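Local coordinates for beta sliding clamp (Bartonella birtlesii LL-WM9, PDB 6PTR), which probably forms a ring-shaped head-to-tail homodimer around DNA, tethering DNA polymerases and other proteins to it and making them processive, at residues L271-Q276 / M351-S356; L298-G303 / E328-G333; G344-D349 / A362-N367; A184-R189 / S336-D341. One frame throughout, in Å; residues are numbered along the deposited sequence. Where two conformers were deposited one is given.

Contact 1. Residues L271-Q276 / M351-S356; sequences LIVNRQ and MVFMLS
The Phe353 ring has the CG2 methyl of Val273 at its edge, close to the ring plane, 4.1 Å from CE1, while CD2 of Leu271 approaches obliquely, 3.9 Å from CD1; the ring also meets that of Phe278 edge-to-face. These side chains belong to an antiparallel pair of strands at one end of the eight-stranded sheet shared by the central and C-terminal domains. Two hydrogen-bonded pairs, Leu271 with Phe353 and Val273 with Met351, place their side chains on the same face, that of Phe353. Between them the non-hydrogen-bonded pair Ile272 and Val352 points to the other face, where Ile272 CG1 and Val352 CG2 touch at 3.9 Å. Leu271 stands with CG anti to its backbone N (chi1 165°), which lays it alongside the phenylalanine. Met351, extended throughout, touches its neighbours with CB and carries its sulfur away. Beyond Val273 the chain turns into helix 275-285, and Asn274 is the N-cap, its OD1 accepting from Asp277 N. Arg275 brings CB across Met351 CB, while its NE and NH1 bond to the carbonyls of Ser348 and Ala343. Straightest of the four ladder bonds is Met351 N to Val273 O, 2.9 Å with 175° at the hydrogen, arriving nearly along the C=O axis.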
loop_
_atom_site.group_PDB
_atom_site.type_symbol
_atom_site.label_atom_id
_atom_site.label_comp_id
_atom_site.label_asym_id
_atom_site.label_seq_id
_atom_site.Cartn_x
_atom_site.Cartn_y
_atom_site.Cartn_z
ATOM N N LEU C 271 -8.334 32.875 -18.250
ATOM C CA LEU C 271 -8.589 32.738 -16.820
ATOM C C LEU C 271 -7.260 32.480 -16.127
ATOM O O LEU C 271 -6.529 31.570 -16.525
ATOM C CB LEU C 271 -9.571 31.596 -16.547
ATOM C CG LEU C 271 -9.683 31.079 -15.105
ATOM C CD1 LEU C 271 -10.240 32.189 -14.194
ATOM C CD2 LEU C 271 -10.549 29.820 -15.000
ATOM N N ILE C 272 -6.935 33.285 -15.117
ATOM C CA ILE C 272 -5.755 33.059 -14.290
ATOM C C ILE C 272 -6.215 32.798 -12.868
ATOM O O ILE C 272 -7.003 33.572 -12.316
ATOM C CB ILE C 272 -4.777 34.243 -14.292
ATOM C CG1 ILE C 272 -4.459 34.715 -15.713
ATOM C CG2 ILE C 272 -3.511 33.824 -13.561
ATOM C CD1 ILE C 272 -3.602 35.987 -15.743
ATOM N N VAL C 273 -5.704 31.729 -12.267
ATOM C CA VAL C 273 -6.033 31.402 -10.890
ATOM C C VAL C 273 -4.740 31.078 -10.160
ATOM O O VAL C 273 -3.732 30.710 -10.765
ATOM C CB VAL C 273 -7.028 30.219 -10.784
ATOM C CG1 VAL C 273 -8.369 30.574 -11.420
ATOM C CG2 VAL C 273 -6.452 28.980 -11.434
ATOM N N ASN C 274 -4.781 31.225 -8.843
ATOM C CA ASN C 274 -3.713 30.706 -8.007
ATOM C C ASN C 274 -3.745 29.193 -8.083
ATOM O O ASN C 274 -4.755 28.568 -7.736
ATOM C CB ASN C 274 -3.877 31.168 -6.567
ATOM C CG ASN C 274 -2.799 30.624 -5.658
ATOM O OD1 ASN C 274 -2.780 29.442 -5.330
ATOM N ND2 ASN C 274 -1.898 31.493 -5.237
ATOM N N ARG C 275 -2.639 28.601 -8.524
ATOM C CA ARG C 275 -2.663 27.178 -8.845
ATOM C C ARG C 275 -2.975 26.332 -7.616
ATOM O O ARG C 275 -3.755 25.376 -7.695
ATOM C CB ARG C 275 -1.329 26.754 -9.458
ATOM C CG ARG C 275 -1.300 25.307 -9.886
ATOM C CD ARG C 275 -0.072 25.006 -10.668
ATOM N NE ARG C 275 1.097 25.215 -9.846
ATOM C CZ ARG C 275 1.642 24.287 -9.071
ATOM N NH1 ARG C 275 1.130 23.062 -9.029
ATOM N NH2 ARG C 275 2.713 24.581 -8.345
ATOM N N GLN C 276 -2.360 26.659 -6.482
ATOM C CA GLN C 276 -2.535 25.868 -5.272
ATOM C C GLN C 276 -3.953 26.006 -4.727
ATOM O O GLN C 276 -4.572 25.027 -4.294
ATOM C CB GLN C 276 -1.490 26.314 -4.242
ATOM C CG GLN C 276 -0.021 26.109 -4.675
ATOM C CD GLN C 276 0.541 27.134 -5.704
ATOM O OE1 GLN C 276 -0.047 28.191 -5.979
ATOM N NE2 GLN C 276 1.701 26.801 -6.265
ATOM N N MET C 351 -1.850 29.566 -12.651
ATOM C CA MET C 351 -2.338 28.624 -13.647
ATOM C C MET C 351 -3.243 29.374 -14.617
ATOM O O MET C 351 -4.188 30.041 -14.191
ATOM C CB MET C 351 -3.098 27.487 -12.977
ATOM C CG MET C 351 -3.607 26.440 -13.924
ATOM S SD MET C 351 -4.198 25.045 -12.945
ATOM C CE MET C 351 -4.545 23.846 -14.227
ATOM N N VAL C 352 -2.960 29.271 -15.911
ATOM C CA VAL C 352 -3.688 30.022 -16.933
ATOM C C VAL C 352 -4.475 29.056 -17.809
ATOM O O VAL C 352 -3.923 28.073 -18.315
ATOM C CB VAL C 352 -2.736 30.876 -17.789
ATOM C CG1 VAL C 352 -3.529 31.587 -18.888
ATOM C CG2 VAL C 352 -2.024 31.878 -16.924
ATOM N N PHE C 353 -5.775 29.314 -17.964
ATOM C CA PHE C 353 -6.609 28.615 -18.939
ATOM C C PHE C 353 -6.939 29.570 -20.076
ATOM O O PHE C 353 -7.411 30.681 -19.826
ATOM C CB PHE C 353 -7.943 28.164 -18.349
ATOM C CG PHE C 353 -7.836 27.239 -17.184
ATOM C CD1 PHE C 353 -7.425 27.696 -15.940
ATOM C CD2 PHE C 353 -8.214 25.918 -17.324
ATOM C CE1 PHE C 353 -7.361 26.823 -14.854
ATOM C CE2 PHE C 353 -8.156 25.044 -16.250
ATOM C CZ PHE C 353 -7.734 25.505 -15.014
ATOM N N MET C 354 -6.733 29.127 -21.312
ATOM C CA MET C 354 -7.230 29.831 -22.486
ATOM C C MET C 354 -8.471 29.086 -22.957
ATOM O O MET C 354 -8.402 27.903 -23.304
ATOM C CB MET C 354 -6.168 29.921 -23.584
ATOM C CG MET C 354 -4.916 30.570 -23.102
ATOM S SD MET C 354 -5.162 32.265 -22.542
ATOM C CE MET C 354 -5.847 33.045 -23.998
ATOM N N LEU C 355 -9.618 29.758 -22.896
ATOM C CA LEU C 355 -10.890 29.089 -23.097
ATOM C C LEU C 355 -11.603 29.671 -24.303
ATOM O O LEU C 355 -11.371 30.813 -24.708
ATOM C CB LEU C 355 -11.791 29.237 -21.855
ATOM C CG LEU C 355 -11.111 28.747 -20.579
ATOM C CD1 LEU C 355 -11.891 29.168 -19.342
ATOM C CD2 LEU C 355 -10.974 27.228 -20.667
ATOM N N SER C 356 -12.527 28.878 -24.832
ATOM C CA SER C 356 -13.430 29.364 -25.860
ATOM C C SER C 356 -14.846 29.213 -25.311
ATOM O O SER C 356 -15.238 29.923 -24.381
ATOM C CB SER C 356 -13.224 28.578 -27.159
ATOM O OG SER C 356 -13.871 29.213 -28.235
#

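Contact 2. Residues L298-G303 / E328-G333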
loop_
_atom_site.group_PDB
_atom_site.type_symbol
_atom_site.label_atom_id
_atom_site.label_comp_id
_atom_site.label_asym_id
_atom_site.label_seq_id
_atom_site.Cartn_x
_atom_site.Cartn_y
_atom_site.Cartn_z
ATOM N N LEU C 298 -17.166 24.786 -13.596
ATOM C CA LEU C 298 -16.556 26.078 -13.314
ATOM C C LEU C 298 -17.516 27.145 -13.806
ATOM O O LEU C 298 -17.819 27.211 -15.003
ATOM C CB LEU C 298 -15.199 26.236 -14.011
ATOM C CG LEU C 298 -13.986 25.472 -13.478
ATOM C CD1 LEU C 298 -14.227 23.993 -13.421
ATOM C CD2 LEU C 298 -12.739 25.777 -14.333
ATOM N N THR C 299 -17.977 27.983 -12.901
ATOM C CA THR C 299 -18.765 29.150 -13.269
ATOM C C THR C 299 -17.852 30.357 -13.154
ATOM O O THR C 299 -17.480 30.758 -12.044
ATOM C CB THR C 299 -19.989 29.288 -12.375
ATOM O OG1 THR C 299 -20.799 28.109 -12.529
ATOM C CG2 THR C 299 -20.793 30.523 -12.767
ATOM N N ILE C 300 -17.486 30.933 -14.298
ATOM C CA ILE C 300 -16.435 31.939 -14.359
ATOM C C ILE C 300 -17.094 33.281 -14.596
ATOM O O ILE C 300 -17.839 33.456 -15.571
ATOM C CB ILE C 300 -15.405 31.640 -15.455
ATOM C CG1 ILE C 300 -15.028 30.166 -15.468
ATOM C CG2 ILE C 300 -14.143 32.480 -15.236
ATOM C CD1 ILE C 300 -14.261 29.776 -16.709
ATOM N N GLU C 301 -16.837 34.216 -13.691
ATOM C CA GLU C 301 -17.339 35.573 -13.782
ATOM C C GLU C 301 -16.168 36.521 -13.557
ATOM O O GLU C 301 -15.046 36.097 -13.266
ATOM C CB GLU C 301 -18.472 35.809 -12.769
ATOM C CG GLU C 301 -19.854 35.479 -13.314
ATOM C CD GLU C 301 -20.611 34.444 -12.485
ATOM O OE1 GLU C 301 -21.657 33.953 -12.969
ATOM O OE2 GLU C 301 -20.177 34.123 -11.357
ATOM N N HIS C 302 -16.420 37.814 -13.730
ATOM C CA HIS C 302 -15.369 38.792 -13.505
ATOM C C HIS C 302 -14.807 38.651 -12.094
ATOM O O HIS C 302 -15.528 38.809 -11.105
ATOM C CB HIS C 302 -15.908 40.203 -13.740
ATOM C CG HIS C 302 -16.178 40.510 -15.181
ATOM N ND1 HIS C 302 -16.745 41.696 -15.599
ATOM C CD2 HIS C 302 -15.953 39.786 -16.304
ATOM C CE1 HIS C 302 -16.856 41.689 -16.915
ATOM N NE2 HIS C 302 -16.384 40.543 -17.369
ATOM N N GLY C 303 -13.519 38.329 -12.009
ATOM C CA GLY C 303 -12.814 38.302 -10.745
ATOM C C GLY C 303 -13.085 37.102 -9.864
ATOM O O GLY C 303 -12.537 37.040 -8.755
ATOM N N GLU C 328 -16.424 37.470 -21.153
ATOM C CA GLU C 328 -17.823 37.095 -21.023
ATOM C C GLU C 328 -17.955 35.942 -20.029
ATOM O O GLU C 328 -17.180 34.979 -20.107
ATOM C CB GLU C 328 -18.358 36.692 -22.400
ATOM C CG GLU C 328 -19.829 36.323 -22.468
ATOM C CD GLU C 328 -20.217 35.783 -23.842
ATOM O OE1 GLU C 328 -19.378 35.854 -24.768
ATOM O OE2 GLU C 328 -21.356 35.287 -23.991
ATOM N N PRO C 329 -18.890 36.009 -19.078
ATOM C CA PRO C 329 -19.051 34.899 -18.125
ATOM C C PRO C 329 -19.218 33.566 -18.848
ATOM O O PRO C 329 -19.754 33.496 -19.952
ATOM C CB PRO C 329 -20.309 35.284 -17.343
ATOM C CG PRO C 329 -20.323 36.820 -17.416
ATOM C CD PRO C 329 -19.797 37.137 -18.791
ATOM N N LEU C 330 -18.731 32.500 -18.225
ATOM C CA LEU C 330 -18.732 31.199 -18.873
ATOM C C LEU C 330 -18.958 30.127 -17.827
ATOM O O LEU C 330 -18.366 30.179 -16.748
ATOM C CB LEU C 330 -17.411 30.950 -19.609
ATOM C CG LEU C 330 -17.144 29.580 -20.232
ATOM C CD1 LEU C 330 -18.149 29.264 -21.329
ATOM C CD2 LEU C 330 -15.735 29.540 -20.791
ATOM N N GLU C 331 -19.802 29.151 -18.160
ATOM C CA GLU C 331 -19.946 27.929 -17.380
ATOM C C GLU C 331 -19.375 26.784 -18.205
ATOM O O GLU C 331 -19.809 26.559 -19.345
ATOM C CB GLU C 331 -21.412 27.658 -17.032
ATOM C CG GLU C 331 -22.040 28.686 -16.122
ATOM C CD GLU C 331 -23.359 28.189 -15.523
ATOM O OE1 GLU C 331 -24.381 28.224 -16.229
ATOM O OE2 GLU C 331 -23.357 27.743 -14.356
ATOM N N ILE C 332 -18.393 26.090 -17.650
ATOM C CA ILE C 332 -17.685 25.046 -18.374
ATOM C C ILE C 332 -17.316 23.948 -17.394
ATOM O O ILE C 332 -16.934 24.216 -16.246
ATOM C CB ILE C 332 -16.443 25.626 -19.100
ATOM C CG1 ILE C 332 -15.770 24.563 -19.980
ATOM C CG2 ILE C 332 -15.451 26.207 -18.095
ATOM C CD1 ILE C 332 -14.747 25.197 -20.990
ATOM N N GLY C 333 -17.443 22.705 -17.841
ATOM C CA GLY C 333 -17.185 21.553 -17.001
ATOM C C GLY C 333 -15.914 20.855 -17.445
ATOM O O GLY C 333 -15.582 20.847 -18.627
#
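Four backbone hydrogen bonds join residues 298-301 to 330-333 in an antiparallel ladder, and they satisfy both the N-H and the C=O of alternate residues. Leu298 N gives to Ile332 O at 2.7 Å, and Ile332 N returns a bond of 2.9 Å to Leu298 O. The same reciprocal arrangement binds Ile300 N to Leu330 O at 2.7 Å and, somewhat longer, Leu330 N to Ile300 O at 3.0 Å. Two of these carbonyls also meet CA-H groups: Glu331 CA lies against Leu298 O, and Pro329 CA against Ile300 O. The residue between the pairs, Thr299, turns its backbone the other way, bonding to Lys306 of the next strand. Its side chain lies beside that of Glu331, OG1 being 3.2 Å from Glu331 OE2, although another acceptor competes for the hydroxyl proton. OE2 also forms a salt bridge with Lys297 NZ, which would be expected to favour the charged carboxylate. On the face opposite Thr299 and Glu331 the contact is apolar: Ile300 CD1 reaches Ile332 CG2 at 4.0 Å. In the four-stranded sheet of the C-terminal domain, strand 295-301 runs between 304-311 and 330-335; Leu298 packs on Leu305 and Leu307, Ile300 meets Leu271 of strand 269-274, and both Ile300 and Leu330 rest against Leu355 of strand 350-355.

Contact 3. Residues G344-D349 / A362-N367; sequences GQLSSD and ALIRDN
Asp366, Leu346 and Ser348 carry this contact, in which a carboxylate at the end of strand 362-366 is gripped by the loop leaving helix 336-345. The Asp366 side chain has chi1 at -95°, well off a staggered position, and both of its oxygens meet the loop. OD2 accepts a nearly straight bond from Ser347 N (2.7 Å, 170° at the hydrogen) on its syn lone pair, with a weak addition from Ser347 OG. OD1 takes two donors from Ser348: the backbone N at 2.9 Å and the hydroxyl OG at a very short 2.5 Å, both arriving from above the carboxylate plane. Ser348 can deliver both because its OG occupies the crowded position between backbone N and carbonyl carbon (chi1 72°), which folds the hydroxyl back beside its own N-H. So many donors probably keep the aspartate ionised although the residue is buried. Leu346 slides past Asp366 in the opposite direction. The fit is tight: CB lies 3.0 Å from Asp366 OD1, and CD2 only 3.2 Å from Asp366 N. Its other methyl, CD1, just reaches Ile364 CG2 at 4.4 Å, and the Leu346 side chain also packs on Met351, Tyr374 and Arg275. The arrangement is that of an aspartate side chain bonded to two successive backbone N-H groups, here in the loop that joins helix 336-345 to strand 350-355 in the C-terminal domain of the beta subunit.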
loop_
_atom_site.group_PDB
_atom_site.type_symbol
_atom_site.label_atom_id
_atom_site.label_comp_id
_atom_site.label_asym_id
_atom_site.label_seq_id
_atom_site.Cartn_x
_atom_site.Cartn_y
_atom_site.Cartn_z
ATOM N N GLY C 344 -1.002 19.592 -11.381
ATOM C CA GLY C 344 0.212 18.965 -10.868
ATOM C C GLY C 344 1.410 19.049 -11.787
ATOM O O GLY C 344 2.541 18.904 -11.319
ATOM N N GLN C 345 1.202 19.275 -13.089
ATOM C CA GLN C 345 2.328 19.404 -14.014
ATOM C C GLN C 345 3.037 20.741 -13.902
ATOM O O GLN C 345 4.209 20.848 -14.278
ATOM C CB GLN C 345 1.858 19.237 -15.459
ATOM C CG GLN C 345 1.363 17.851 -15.750
ATOM C CD GLN C 345 2.492 16.870 -15.759
ATOM O OE1 GLN C 345 2.626 16.049 -14.860
ATOM N NE2 GLN C 345 3.335 16.958 -16.787
ATOM N N LEU C 346 2.332 21.764 -13.433
ATOM C CA LEU C 346 2.814 23.126 -13.467
ATOM C C LEU C 346 3.638 23.423 -12.231
ATOM O O LEU C 346 3.449 22.817 -11.178
ATOM C CB LEU C 346 1.629 24.084 -13.552
ATOM C CG LEU C 346 0.662 23.776 -14.689
ATOM C CD1 LEU C 346 -0.534 24.734 -14.639
ATOM C CD2 LEU C 346 1.393 23.869 -16.018
ATOM N N SER C 347 4.552 24.374 -12.365
ATOM C CA SER C 347 5.445 24.711 -11.277
ATOM C C SER C 347 5.236 26.113 -10.733
ATOM O O SER C 347 5.851 26.461 -9.719
ATOM C CB SER C 347 6.902 24.558 -11.732
ATOM O OG SER C 347 7.203 25.470 -12.776
ATOM N N SER C 348 4.402 26.926 -11.364
ATOM C CA SER C 348 4.300 28.327 -10.985
ATOM C C SER C 348 3.096 28.555 -10.084
ATOM O O SER C 348 2.190 27.722 -9.993
ATOM C CB SER C 348 4.206 29.217 -12.224
ATOM O OG SER C 348 2.964 29.097 -12.849
ATOM N N ASP C 349 3.099 29.703 -9.411
ATOM C CA ASP C 349 1.942 30.060 -8.604
ATOM C C ASP C 349 0.702 30.287 -9.452
ATOM O O ASP C 349 -0.404 30.173 -8.929
ATOM C CB ASP C 349 2.204 31.314 -7.785
ATOM C CG ASP C 349 3.380 31.161 -6.833
ATOM O OD1 ASP C 349 3.724 30.012 -6.478
ATOM O OD2 ASP C 349 3.948 32.198 -6.434
ATOM N N ALA C 362 -9.703 23.377 -23.981
ATOM C CA ALA C 362 -9.036 24.418 -23.209
ATOM C C ALA C 362 -7.539 24.225 -23.350
ATOM O O ALA C 362 -7.061 23.092 -23.353
ATOM C CB ALA C 362 -9.420 24.338 -21.735
ATOM N N LEU C 363 -6.809 25.332 -23.455
ATOM C CA LEU C 363 -5.351 25.326 -23.505
ATOM C C LEU C 363 -4.839 25.780 -22.146
ATOM O O LEU C 363 -5.219 26.859 -21.671
ATOM C CB LEU C 363 -4.864 26.260 -24.607
ATOM C CG LEU C 363 -3.372 26.511 -24.885
ATOM C CD1 LEU C 363 -2.709 25.292 -25.406
ATOM C CD2 LEU C 363 -3.217 27.643 -25.913
ATOM N N ILE C 364 -3.974 24.969 -21.526
ATOM C CA ILE C 364 -3.542 25.194 -20.146
ATOM C C ILE C 364 -2.022 25.219 -20.078
ATOM O O ILE C 364 -1.339 24.452 -20.772
ATOM C CB ILE C 364 -4.097 24.122 -19.189
ATOM C CG1 ILE C 364 -5.623 24.096 -19.215
ATOM C CG2 ILE C 364 -3.582 24.345 -17.766
ATOM C CD1 ILE C 364 -6.208 22.886 -18.560
ATOM N N ARG C 365 -1.491 26.090 -19.220
ATOM C CA ARG C 365 -0.048 26.183 -19.047
ATOM C C ARG C 365 0.281 26.973 -17.791
ATOM O O ARG C 365 -0.564 27.691 -17.230
ATOM C CB ARG C 365 0.621 26.826 -20.261
ATOM C CG ARG C 365 -0.026 28.109 -20.683
ATOM C CD ARG C 365 0.949 28.945 -21.456
ATOM N NE ARG C 365 1.259 28.370 -22.758
ATOM C CZ ARG C 365 0.584 28.646 -23.869
ATOM N NH1 ARG C 365 -0.443 29.484 -23.829
ATOM N NH2 ARG C 365 0.942 28.089 -25.020
ATOM N N ASP C 366 1.506 26.766 -17.316
ATOM C CA ASP C 366 2.140 27.718 -16.416
ATOM C C ASP C 366 2.191 29.069 -17.101
ATOM O O ASP C 366 2.650 29.173 -18.242
ATOM C CB ASP C 366 3.569 27.278 -16.084
ATOM C CG ASP C 366 3.661 26.503 -14.797
ATOM O OD1 ASP C 366 2.900 26.817 -13.853
ATOM O OD2 ASP C 366 4.497 25.580 -14.736
ATOM N N ASN C 367 1.745 30.105 -16.388
ATOM C CA ASN C 367 1.783 31.457 -16.931
ATOM C C ASN C 367 3.141 31.776 -17.536
ATOM O O ASN C 367 3.218 32.508 -18.528
ATOM C CB ASN C 367 1.431 32.462 -15.833
ATOM C CG ASN C 367 0.998 33.822 -16.382
ATOM O OD1 ASN C 367 0.710 33.974 -17.573
ATOM N ND2 ASN C 367 0.939 34.812 -15.505
#

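Contact 4. Residues A184-R189 / S336-D341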
loop_
_atom_site.group_PDB
_atom_site.type_symbol
_atom_site.label_atom_id
_atom_site.label_comp_id
_atom_site.label_asym_id
_atom_site.label_seq_id
_atom_site.Cartn_x
_atom_site.Cartn_y
_atom_site.Cartn_z
ATOM N N ALA C 184 1.702 13.324 -26.024
ATOM C CA ALA C 184 0.920 12.199 -25.545
ATOM C C ALA C 184 -0.518 12.650 -25.355
ATOM O O ALA C 184 -0.785 13.790 -24.970
ATOM C CB ALA C 184 1.449 11.644 -24.202
ATOM N N THR C 185 -1.433 11.733 -25.591
ATOM C CA THR C 185 -2.832 12.049 -25.365
ATOM C C THR C 185 -3.590 10.763 -25.095
ATOM O O THR C 185 -3.197 9.676 -25.524
ATOM C CB THR C 185 -3.412 12.791 -26.568
ATOM O OG1 THR C 185 -4.772 13.174 -26.288
ATOM C CG2 THR C 185 -3.409 11.891 -27.784
ATOM N N ASP C 186 -4.702 10.907 -24.380
ATOM C CA ASP C 186 -5.646 9.822 -24.182
ATOM C C ASP C 186 -7.013 10.153 -24.778
ATOM O O ASP C 186 -7.991 9.468 -24.469
ATOM C CB ASP C 186 -5.758 9.500 -22.689
ATOM C CG ASP C 186 -6.324 10.650 -21.871
ATOM O OD1 ASP C 186 -6.651 11.722 -22.437
ATOM O OD2 ASP C 186 -6.432 10.468 -20.644
ATOM N N GLY C 187 -7.100 11.192 -25.608
ATOM C CA GLY C 187 -8.341 11.643 -26.186
ATOM C C GLY C 187 -9.080 12.667 -25.351
ATOM O O GLY C 187 -10.092 13.213 -25.816
ATOM N N HIS C 188 -8.610 12.938 -24.131
ATOM C CA HIS C 188 -9.239 13.923 -23.256
ATOM C C HIS C 188 -8.225 14.963 -22.814
ATOM O O HIS C 188 -8.520 16.160 -22.821
ATOM C CB HIS C 188 -9.857 13.226 -22.045
ATOM C CG HIS C 188 -10.971 12.310 -22.425
ATOM N ND1 HIS C 188 -10.812 10.944 -22.511
ATOM C CD2 HIS C 188 -12.242 12.569 -22.812
ATOM C CE1 HIS C 188 -11.953 10.398 -22.899
ATOM N NE2 HIS C 188 -12.838 11.361 -23.080
ATOM N N ARG C 189 -7.054 14.487 -22.379
ATOM C CA ARG C 189 -5.896 15.304 -22.036
ATOM C C ARG C 189 -4.887 15.195 -23.173
ATOM O O ARG C 189 -4.758 14.139 -23.795
ATOM C CB ARG C 189 -5.236 14.811 -20.730
ATOM C CG ARG C 189 -6.180 14.623 -19.536
ATOM C CD ARG C 189 -5.509 13.833 -18.414
ATOM N NE ARG C 189 -5.444 12.404 -18.714
ATOM C CZ ARG C 189 -4.929 11.493 -17.894
ATOM N NH1 ARG C 189 -4.438 11.855 -16.717
ATOM N NH2 ARG C 189 -4.894 10.219 -18.256
ATOM N N SER C 336 -12.560 16.437 -12.984
ATOM C CA SER C 336 -11.801 17.028 -11.884
ATOM C C SER C 336 -10.438 16.362 -11.717
ATOM O O SER C 336 -9.461 17.030 -11.374
ATOM C CB SER C 336 -12.607 16.925 -10.591
ATOM O OG SER C 336 -12.931 15.576 -10.300
ATOM N N ARG C 337 -10.364 15.045 -11.895
ATOM C CA ARG C 337 -9.073 14.375 -11.805
ATOM C C ARG C 337 -8.125 14.867 -12.891
ATOM O O ARG C 337 -6.931 15.052 -12.643
ATOM C CB ARG C 337 -9.246 12.863 -11.896
ATOM C CG ARG C 337 -7.927 12.116 -11.716
ATOM C CD ARG C 337 -7.288 12.454 -10.369
ATOM N NE ARG C 337 -5.997 13.122 -10.523
ATOM C CZ ARG C 337 -5.258 13.570 -9.511
ATOM N NH1 ARG C 337 -4.078 14.150 -9.747
ATOM N NH2 ARG C 337 -5.698 13.440 -8.264
ATOM N N TYR C 338 -8.636 15.078 -14.101
ATOM C CA TYR C 338 -7.769 15.569 -15.164
ATOM C C TYR C 338 -7.292 16.982 -14.872
ATOM O O TYR C 338 -6.150 17.332 -15.189
ATOM C CB TYR C 338 -8.492 15.515 -16.515
ATOM C CG TYR C 338 -8.826 14.110 -16.991
ATOM C CD1 TYR C 338 -8.292 12.991 -16.366
ATOM C CD2 TYR C 338 -9.677 13.913 -18.083
ATOM C CE1 TYR C 338 -8.585 11.697 -16.811
ATOM C CE2 TYR C 338 -9.993 12.628 -18.533
ATOM C CZ TYR C 338 -9.436 11.527 -17.895
ATOM O OH TYR C 338 -9.732 10.253 -18.328
ATOM N N LEU C 339 -8.155 17.819 -14.284
ATOM C CA LEU C 339 -7.714 19.147 -13.873
ATOM C C LEU C 339 -6.600 19.059 -12.848
ATOM O O LEU C 339 -5.610 19.794 -12.932
ATOM C CB LEU C 339 -8.879 19.950 -13.290
ATOM C CG LEU C 339 -9.892 20.575 -14.237
ATOM C CD1 LEU C 339 -11.049 21.115 -13.387
ATOM C CD2 LEU C 339 -9.257 21.689 -15.051
ATOM N N LEU C 340 -6.735 18.162 -11.868
ATOM C CA LEU C 340 -5.670 18.019 -10.877
ATOM C C LEU C 340 -4.398 17.466 -11.511
ATOM O O LEU C 340 -3.293 17.894 -11.163
ATOM C CB LEU C 340 -6.144 17.126 -9.736
ATOM C CG LEU C 340 -7.265 17.796 -8.928
ATOM C CD1 LEU C 340 -7.808 16.838 -7.893
ATOM C CD2 LEU C 340 -6.734 19.057 -8.264
ATOM N N ASP C 341 -4.539 16.537 -12.463
ATOM C CA ASP C 341 -3.361 16.033 -13.169
ATOM C C ASP C 341 -2.583 17.177 -13.807
ATOM O O ASP C 341 -1.359 17.275 -13.647
ATOM C CB ASP C 341 -3.762 15.010 -14.239
ATOM C CG ASP C 341 -4.286 13.709 -13.661
ATOM O OD1 ASP C 341 -3.999 13.388 -12.480
ATOM O OD2 ASP C 341 -4.971 12.988 -14.417
HETATM O O HOH W 1 -9.001 9.602 -20.664
#
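A bend at chi3 (-76°) in an otherwise extended Arg189 chain turns its guanidinium over the Tyr338 ring, while chi1 of Asp186 (64°) puts CG in the crowded position between backbone N and carbonyl carbon, so that the carboxylate faces the same arginine. Guanidinium and phenol ring lie almost flat on each other, planes 15° apart and centres 4.4 Å apart, and Arg189 CD adds a CH-pi contact over the same ring face. In the guanidinium plane, NE and NH2 are both bound to Asp186 OD2, each at 2.9 Å; NH1 makes a salt bridge to Asp341 OD2 at 2.6 Å. Asp341 in turn uses OD1 for Arg337, so two arginines and two aspartates alternate in one network. The other oxygen of Asp186, OD1, accepts from His188 N, closing an Asx turn, and from Arg189 N, extending it to an Asx motif. His188 CB approaches Tyr338 CE2 obliquely at 3.6 Å, and one water joins Tyr338 OH (2.5 Å), His188 ND1 and, weakly, Asp186 OD2. The loop belongs to the central domain and the helix to the C-terminal one. Gly187 hydrogen-bonds through its backbone to the bound griselimycin, and Thr185 and His188 pack on it: the interdomain peptide-binding pocket where, in beta subunits, polymerases and other partners dock.

Overall arrangement
Contacts 1, 2 and 3 lie within the C-terminal domain, and contact 4 ties that domain to the central one at the griselimycin site. Contact 1 is the common neighbour: its centre is about 8 Å from that of contact 3, 11 Å from contact 2 and 15 Å from contact 4. Leu355 CD1 meets Ile300 CD1 at 3.6 Å, joining the two sheets, whereas Met354 N bonds to Leu363 O as strands 350-355 and 362-366 run side by side. Helix 336-345 serves contact 4 with its first turns and leads into the loop of contact 3, their centres about 13 Å apart. From that helix Leu339 CD2 reaches Phe353 CE2 at 3.7 Å, bringing the helix of contact 4 against the sheet of contact 1.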